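Local coordinates for periplasmic binding protein/LacI transcriptional regulator (Brachyspira murdochii, PDB 4KQC) that probably binds a carbohydrate as the solute-binding protein of a bacterial ABC transporter, at residues 6-12 with 63-69; 113-118 with 155-161; 138-142 with 177-181. Residue numbers count along the deposited sequence, not the author numbering.

Interaction 1. Residues 6-12 with 63-69; sequences YIAVVSK and PDAIAFA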
# COMPACT_ATOMS: atom_id res chain seq x y z
N TYR A 6 14.51 -21.65 14.42
CA TYR A 6 14.23 -20.28 14.80
C TYR A 6 14.42 -19.34 13.61
O TYR A 6 15.44 -19.36 12.97
CB TYR A 6 15.15 -19.79 15.94
CG TYR A 6 14.93 -18.32 16.34
CD1 TYR A 6 13.91 -17.93 17.21
CD2 TYR A 6 15.81 -17.32 15.88
CE1 TYR A 6 13.75 -16.58 17.55
CE2 TYR A 6 15.65 -15.98 16.22
CZ TYR A 6 14.64 -15.64 17.07
OH TYR A 6 14.50 -14.32 17.41
N ILE A 7 13.38 -18.55 13.35
CA ILE A 7 13.42 -17.57 12.26
C ILE A 7 13.03 -16.19 12.77
O ILE A 7 12.06 -16.01 13.53
CB ILE A 7 12.44 -18.00 11.12
CG1 ILE A 7 13.01 -19.21 10.37
CG2 ILE A 7 12.21 -16.83 10.14
CD1 ILE A 7 12.05 -19.85 9.36
N ALA A 8 13.82 -15.19 12.41
CA ALA A 8 13.59 -13.81 12.82
C ALA A 8 12.71 -13.13 11.81
O ALA A 8 12.98 -13.18 10.60
CB ALA A 8 14.91 -13.08 12.87
N VAL A 9 11.65 -12.51 12.31
CA VAL A 9 10.78 -11.69 11.50
C VAL A 9 10.82 -10.24 11.99
O VAL A 9 10.40 -9.97 13.12
CB VAL A 9 9.34 -12.18 11.49
CG1 VAL A 9 8.51 -11.30 10.59
CG2 VAL A 9 9.30 -13.64 11.03
N VAL A 10 11.39 -9.33 11.18
CA VAL A 10 11.50 -7.93 11.53
C VAL A 10 10.48 -7.17 10.72
O VAL A 10 10.59 -7.10 9.50
CB VAL A 10 12.94 -7.45 11.33
CG1 VAL A 10 13.02 -5.97 11.63
CG2 VAL A 10 13.91 -8.28 12.16
N SER A 11 9.46 -6.66 11.40
CA SER A 11 8.28 -6.12 10.80
C SER A 11 8.32 -4.59 10.86
O SER A 11 9.27 -4.01 11.48
CB SER A 11 7.05 -6.58 11.63
OG SER A 11 7.03 -5.89 12.89
N LYS A 12 7.29 -3.93 10.38
CA LYS A 12 7.21 -2.44 10.56
C LYS A 12 6.58 -1.99 11.88
O LYS A 12 6.39 -0.79 12.12
CB LYS A 12 6.47 -1.81 9.39
CG LYS A 12 7.08 -2.06 8.01
CD LYS A 12 6.48 -1.15 6.96
CE LYS A 12 6.92 -1.57 5.56
NZ LYS A 12 6.46 -0.58 4.57
N PRO A 63 20.00 -16.70 13.45
CA PRO A 63 18.75 -17.40 13.10
C PRO A 63 18.91 -18.22 11.84
O PRO A 63 19.82 -18.02 11.04
CB PRO A 63 17.76 -16.27 12.91
CG PRO A 63 18.60 -15.14 12.44
CD PRO A 63 19.93 -15.28 13.13
N ASP A 64 18.00 -19.15 11.65
CA ASP A 64 17.99 -19.97 10.48
C ASP A 64 17.62 -19.25 9.15
O ASP A 64 18.01 -19.69 8.05
CB ASP A 64 17.01 -21.10 10.74
CG ASP A 64 17.40 -21.95 11.98
OD1 ASP A 64 18.58 -22.23 12.12
OD2 ASP A 64 16.52 -22.42 12.63
N ALA A 65 16.90 -18.15 9.29
CA ALA A 65 16.56 -17.27 8.24
C ALA A 65 15.97 -16.01 8.81
O ALA A 65 15.62 -15.95 9.99
CB ALA A 65 15.55 -17.95 7.31
N ILE A 66 15.88 -14.95 7.99
CA ILE A 66 15.32 -13.67 8.38
C ILE A 66 14.30 -13.28 7.33
O ILE A 66 14.62 -13.33 6.14
CB ILE A 66 16.39 -12.57 8.44
CG1 ILE A 66 17.38 -12.91 9.57
CG2 ILE A 66 15.83 -11.16 8.68
CD1 ILE A 66 18.66 -12.07 9.53
N ALA A 67 13.14 -12.84 7.79
CA ALA A 67 12.16 -12.14 6.93
C ALA A 67 12.11 -10.71 7.38
O ALA A 67 12.03 -10.42 8.62
CB ALA A 67 10.79 -12.79 7.02
N PHE A 68 12.11 -9.78 6.44
CA PHE A 68 12.30 -8.37 6.72
C PHE A 68 11.40 -7.45 5.88
O PHE A 68 11.33 -7.63 4.63
CB PHE A 68 13.78 -8.01 6.48
CG PHE A 68 14.16 -6.51 6.81
CD1 PHE A 68 13.60 -5.83 7.90
CD2 PHE A 68 15.11 -5.82 6.04
CE1 PHE A 68 13.96 -4.54 8.24
CE2 PHE A 68 15.49 -4.51 6.39
CZ PHE A 68 14.90 -3.85 7.46
N ALA A 69 10.72 -6.51 6.55
CA ALA A 69 9.95 -5.43 5.88
C ALA A 69 10.52 -4.14 6.39
O ALA A 69 10.22 -3.79 7.53
CB ALA A 69 8.49 -5.50 6.25
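Strands 6-10 and 66-68 run side by side in the same direction, their axes 4.8 Å apart and 12° from parallel, and the backbone ladder between them is fully used. Ala-8 and Val-10 turn both N and O to residues 65-69: Ala-8 N donates to Ala-65 O (3.1 Å), Ala-67 N to Ala-8 O (2.8 Å), Val-10 N to Ala-67 O (2.9 Å) and Ala-69 N to Val-10 O (3.0 Å). Ile-7 and Val-9 point their amide groups the other way, to strand 36-40. Next to Tyr-6, Asp-64 bonds twice: its N donates to Tyr-6 O (2.9 Å), and its short side chain brings OD2 to accept from Tyr-6 N (2.8 Å). The Tyr-6 hydroxyl is satisfied by Glu-58. At the other end Ser-11 OG bonds to Gly-13 N, Lys-12 NZ to Ser-94, and Gln-51 NE2 donates to both Ser-11 O and Ala-69 O.

Ala-8, Val-10, Ile-66 and Phe-68 share one face, where helix 48-60 packs on Ala-8, Val-10 and Phe-68; Val-10 CG1 lies 3.8 Å from Phe-68 CD1. Val-9 and Ala-67 share the other, both touching Phe-92. Beta-branched Val and Ile favour the extended backbone, and the alanines fit where helix 48-60 and Phe-92 pack close. Strand 6-10 lies between 36-40 and 66-68 in the parallel sheet of a Rossmann-like periplasmic binding protein lobe. The chemistry implies a core whose polar backbone is paid for by neighbouring strands and, at the ends, by the side chains of Asp-64 and Gln-51, so that apolar side chains can be buried beside it.

Interaction 2. Residues 113-118 with 155-161; sequences NRAAAA and IGRAEGF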
# COMPACT_ATOMS: atom_id res chain seq x y z
N ASN A 113 2.06 -3.89 -6.09
CA ASN A 113 1.57 -2.51 -6.05
C ASN A 113 1.00 -2.01 -7.36
O ASN A 113 -0.06 -1.39 -7.37
CB ASN A 113 2.65 -1.57 -5.56
CG ASN A 113 2.84 -1.64 -4.08
OD1 ASN A 113 1.85 -1.70 -3.30
ND2 ASN A 113 4.07 -1.61 -3.66
N ARG A 114 1.71 -2.26 -8.45
CA ARG A 114 1.29 -1.76 -9.74
C ARG A 114 -0.06 -2.37 -10.18
O ARG A 114 -0.98 -1.66 -10.61
CB ARG A 114 2.34 -1.97 -10.82
CG ARG A 114 3.52 -1.02 -10.63
CD ARG A 114 4.71 -1.46 -11.47
NE ARG A 114 5.78 -0.45 -11.41
CZ ARG A 114 6.61 -0.28 -10.36
NH1 ARG A 114 6.60 -1.09 -9.29
NH2 ARG A 114 7.49 0.70 -10.41
N ALA A 115 -0.20 -3.68 -9.93
CA ALA A 115 -1.44 -4.38 -10.23
C ALA A 115 -2.58 -3.96 -9.38
O ALA A 115 -3.68 -3.83 -9.89
CB ALA A 115 -1.21 -5.86 -10.04
N ALA A 116 -2.35 -3.69 -8.11
CA ALA A 116 -3.40 -3.25 -7.22
C ALA A 116 -3.89 -1.87 -7.65
O ALA A 116 -5.09 -1.57 -7.68
CB ALA A 116 -2.90 -3.23 -5.83
N ALA A 117 -2.94 -1.00 -7.99
CA ALA A 117 -3.26 0.34 -8.43
C ALA A 117 -3.99 0.37 -9.76
O ALA A 117 -4.79 1.28 -10.01
CB ALA A 117 -1.97 1.17 -8.48
N ALA A 118 -3.69 -0.59 -10.62
CA ALA A 118 -4.40 -0.75 -11.86
C ALA A 118 -5.84 -1.09 -11.63
O ALA A 118 -6.67 -0.70 -12.46
CB ALA A 118 -3.71 -1.76 -12.75
N ILE A 155 6.21 4.99 -5.81
CA ILE A 155 6.37 5.02 -7.28
C ILE A 155 5.46 3.95 -7.92
O ILE A 155 4.76 4.21 -8.87
CB ILE A 155 7.83 4.86 -7.68
CG1 ILE A 155 8.64 6.11 -7.18
CG2 ILE A 155 7.99 4.64 -9.16
CD1 ILE A 155 10.13 5.86 -7.23
N GLY A 156 5.50 2.74 -7.40
CA GLY A 156 4.70 1.71 -7.95
C GLY A 156 3.21 1.87 -7.77
O GLY A 156 2.45 1.60 -8.71
N ARG A 157 2.78 2.36 -6.61
CA ARG A 157 1.33 2.60 -6.43
C ARG A 157 0.82 3.72 -7.31
O ARG A 157 -0.34 3.72 -7.69
CB ARG A 157 0.98 2.86 -4.98
CG ARG A 157 1.16 1.64 -4.10
CD ARG A 157 0.57 1.86 -2.73
NE ARG A 157 0.72 0.72 -1.85
CZ ARG A 157 0.21 0.68 -0.62
NH1 ARG A 157 -0.49 1.68 -0.16
NH2 ARG A 157 0.31 -0.42 0.12
N ALA A 158 1.68 4.66 -7.69
CA ALA A 158 1.28 5.75 -8.62
C ALA A 158 1.36 5.29 -10.06
O ALA A 158 0.41 5.52 -10.83
CB ALA A 158 2.21 6.95 -8.45
N GLU A 159 2.50 4.75 -10.46
CA GLU A 159 2.79 4.31 -11.86
C GLU A 159 1.75 3.30 -12.29
O GLU A 159 1.30 3.32 -13.43
CB GLU A 159 4.19 3.69 -12.02
CG GLU A 159 5.35 4.68 -12.30
CD GLU A 159 6.72 4.04 -12.64
OE1 GLU A 159 6.93 2.79 -12.57
OE2 GLU A 159 7.64 4.82 -12.95
N GLY A 160 1.40 2.36 -11.40
CA GLY A 160 0.41 1.31 -11.75
C GLY A 160 -0.92 1.90 -12.22
O GLY A 160 -1.56 1.40 -13.18
N PHE A 161 -1.40 2.90 -11.49
CA PHE A 161 -2.60 3.63 -11.79
C PHE A 161 -2.41 4.42 -13.11
O PHE A 161 -3.22 4.39 -14.01
CB PHE A 161 -2.96 4.57 -10.61
CG PHE A 161 -4.22 5.38 -10.86
CD1 PHE A 161 -4.14 6.57 -11.56
CD2 PHE A 161 -5.47 4.94 -10.44
CE1 PHE A 161 -5.26 7.29 -11.87
CE2 PHE A 161 -6.59 5.71 -10.69
CZ PHE A 161 -6.51 6.83 -11.42
O HOH W 1 1.24 -2.85 -1.01
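Arg-114 lays its long side chain across Gly-156: one face of the guanidinium lies over Gly-156 CA, and Arg-114 CG is 3.4 Å from Gly-156 O. The end then reaches Glu-159, where NH2 of Arg-114 donates to OE1 of Glu-159 at 3.1 Å, a salt bridge on the exposed side of the pair. In this conformation of Arg-114, a CB on Gly-156 would collide with its NH1. Gly-160 faces a stricter limit: a CB there would run into the backbone, at Arg-114 O, and crowd Ala-117 CB; without one, Gly-160 CA comes within 3.5 Å of Arg-114 O in a CA-H...O contact. Ala-117 is small enough to press its CB to 3.1 Å from Arg-157 O and 4.1 Å from Phe-161 CB. Together these residues let the segment axes approach to 6.9 Å, crossing at -44°, very close for two helices.

A second polar group joins Arg-157 to Asn-113. Arg-157 NE donates to Asn-113 OD1 (3.0 Å), and a water closes a small ring by donating to Asn-113 OD1 (2.6 Å) and accepting from Arg-157 NH2 (2.8 Å). Arg-157 NH1 also bonds Ser-212 O and pairs with Asp-251, and its guanidinium makes a cation-pi contact with Phe-250, so one arginine gathers several loops and a strand.

Helices 113-133 and 152-171 thus pack as neighbours in one lobe, with Phe-161 touching Val-120, Ala-121 and Met-124 further along the first helix and stacking on Tyr-210 of strand 208-211, while Asn-113 and Ala-116 touch Phe-250 of strand 246-250.

Interaction 3. Residues 138-142 with 177-181; sequences DNKAK and GKYAL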
# COMPACT_ATOMS: atom_id res chain seq x y z
N ASP A 138 -8.31 21.47 -25.21
CA ASP A 138 -7.91 22.78 -24.67
C ASP A 138 -8.34 22.99 -23.20
O ASP A 138 -7.89 23.94 -22.56
CB ASP A 138 -8.51 23.92 -25.51
CG ASP A 138 -7.93 23.99 -26.94
OD1 ASP A 138 -6.99 23.24 -27.30
OD2 ASP A 138 -8.43 24.83 -27.72
N ASN A 139 -9.22 22.12 -22.67
CA ASN A 139 -9.71 22.21 -21.29
C ASN A 139 -9.96 20.76 -20.79
O ASN A 139 -11.09 20.27 -20.79
CB ASN A 139 -10.97 23.07 -21.22
CG ASN A 139 -11.52 23.28 -19.81
OD1 ASN A 139 -10.85 23.14 -18.80
ND2 ASN A 139 -12.76 23.72 -19.77
N LYS A 140 -8.88 20.11 -20.37
CA LYS A 140 -8.89 18.67 -20.12
C LYS A 140 -9.50 18.36 -18.77
O LYS A 140 -9.32 19.15 -17.81
CB LYS A 140 -7.49 18.14 -20.19
CG LYS A 140 -6.85 18.28 -21.56
CD LYS A 140 -5.49 17.68 -21.58
CE LYS A 140 -4.92 17.85 -22.99
NZ LYS A 140 -3.74 16.97 -23.14
N ALA A 141 -10.21 17.25 -18.67
CA ALA A 141 -10.60 16.70 -17.36
C ALA A 141 -9.38 16.32 -16.57
O ALA A 141 -8.46 15.64 -17.07
CB ALA A 141 -11.46 15.45 -17.53
N LYS A 142 -9.39 16.64 -15.28
CA LYS A 142 -8.25 16.36 -14.41
C LYS A 142 -8.55 15.25 -13.41
O LYS A 142 -9.60 15.25 -12.81
CB LYS A 142 -7.85 17.62 -13.65
CG LYS A 142 -7.64 18.86 -14.52
CD LYS A 142 -6.56 18.60 -15.56
CE LYS A 142 -5.96 19.90 -16.06
NZ LYS A 142 -6.94 20.74 -16.80
N GLY A 177 -7.08 12.24 -25.41
CA GLY A 177 -6.81 13.64 -25.55
C GLY A 177 -7.58 14.62 -24.66
O GLY A 177 -7.35 15.82 -24.71
N LYS A 178 -8.51 14.13 -23.84
CA LYS A 178 -9.39 15.01 -23.08
C LYS A 178 -9.11 14.97 -21.60
O LYS A 178 -9.92 15.44 -20.85
CB LYS A 178 -10.84 14.59 -23.29
CG LYS A 178 -11.35 14.75 -24.72
CD LYS A 178 -12.76 14.21 -24.88
CE LYS A 178 -13.27 14.47 -26.26
NZ LYS A 178 -14.64 13.85 -26.35
N TYR A 179 -8.02 14.35 -21.19
CA TYR A 179 -7.78 14.14 -19.78
C TYR A 179 -6.35 14.44 -19.47
O TYR A 179 -5.43 14.33 -20.33
CB TYR A 179 -8.17 12.71 -19.34
CG TYR A 179 -7.16 11.70 -19.79
CD1 TYR A 179 -7.22 11.14 -21.07
CD2 TYR A 179 -6.12 11.31 -18.98
CE1 TYR A 179 -6.24 10.28 -21.54
CE2 TYR A 179 -5.16 10.41 -19.43
CZ TYR A 179 -5.22 9.89 -20.69
OH TYR A 179 -4.27 9.05 -21.17
N ALA A 180 -6.08 14.79 -18.21
CA ALA A 180 -4.70 14.90 -17.68
C ALA A 180 -4.61 14.36 -16.27
O ALA A 180 -5.48 14.63 -15.44
CB ALA A 180 -4.28 16.35 -17.64
N LEU A 181 -3.59 13.57 -16.01
CA LEU A 181 -3.38 13.00 -14.71
C LEU A 181 -2.39 13.95 -14.00
O LEU A 181 -1.36 14.32 -14.58
CB LEU A 181 -2.80 11.60 -14.81
CG LEU A 181 -3.67 10.55 -15.51
CD1 LEU A 181 -2.93 9.24 -15.80
CD2 LEU A 181 -4.90 10.32 -14.68
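Lys-140 and Ala-180 give up the most surface here, 64 and 63 Å², with Ala-141 next at 42 Å². The aliphatic part of Lys-140 lies along the backbone of 177-180: CE is 3.6 Å from Gly-177 O, and CD is 3.6 Å from Tyr-179 O and 4.3 Å from Ala-180 CB. A lysine suits this border of the fold, its methylenes lying over the edge strand. Lys-142 also packs on Ala-180, its CD 3.8 Å from Ala-180 CB; the lysine curls back so that NZ donates to Lys-140 O at 3.0 Å. A methyl is small enough to sit beneath both lysine side chains.

Ala-141 carries the parallel pairing. Its N donates to Lys-178 O and its O accepts from Ala-180 N, both at 2.8 Å, and its side chain shares a face with Tyr-179. Gly-177, at a positive phi of 79°, takes a turn other residues would find strained.

The two strands are the ends of a beta-alpha-beta unit whose helix is 152-171. Strand 179-184 is the outermost of its sheet, strand 141-146 lies between it and 208-211, and the Tyr-179 face is covered by helices 152-171 and 113-133, with the Tyr-179 hydroxyl bonded to Asp-170.

The three contacts sample both lobes of a two-lobed periplasmic binding protein fold. Interaction 1 belongs to the sheet containing strands 6-10 and 66-68; interaction 3 joins strands of the other sheet, and their centres are 47 Å apart, on opposite sides of the chain's centre. Interaction 2 is intermediate, with its centre 27 Å from that of interaction 1 and 21 Å from that of interaction 3. It touches the latter directly, Phe-161 CE1 packing 4.2 Å from Leu-181 CD2, and helix 152-171 connects the two strands of interaction 3. Nearest atoms of interactions 1 and 2 remain about 8 Å apart. In this family ligands bind in the cleft between the lobes.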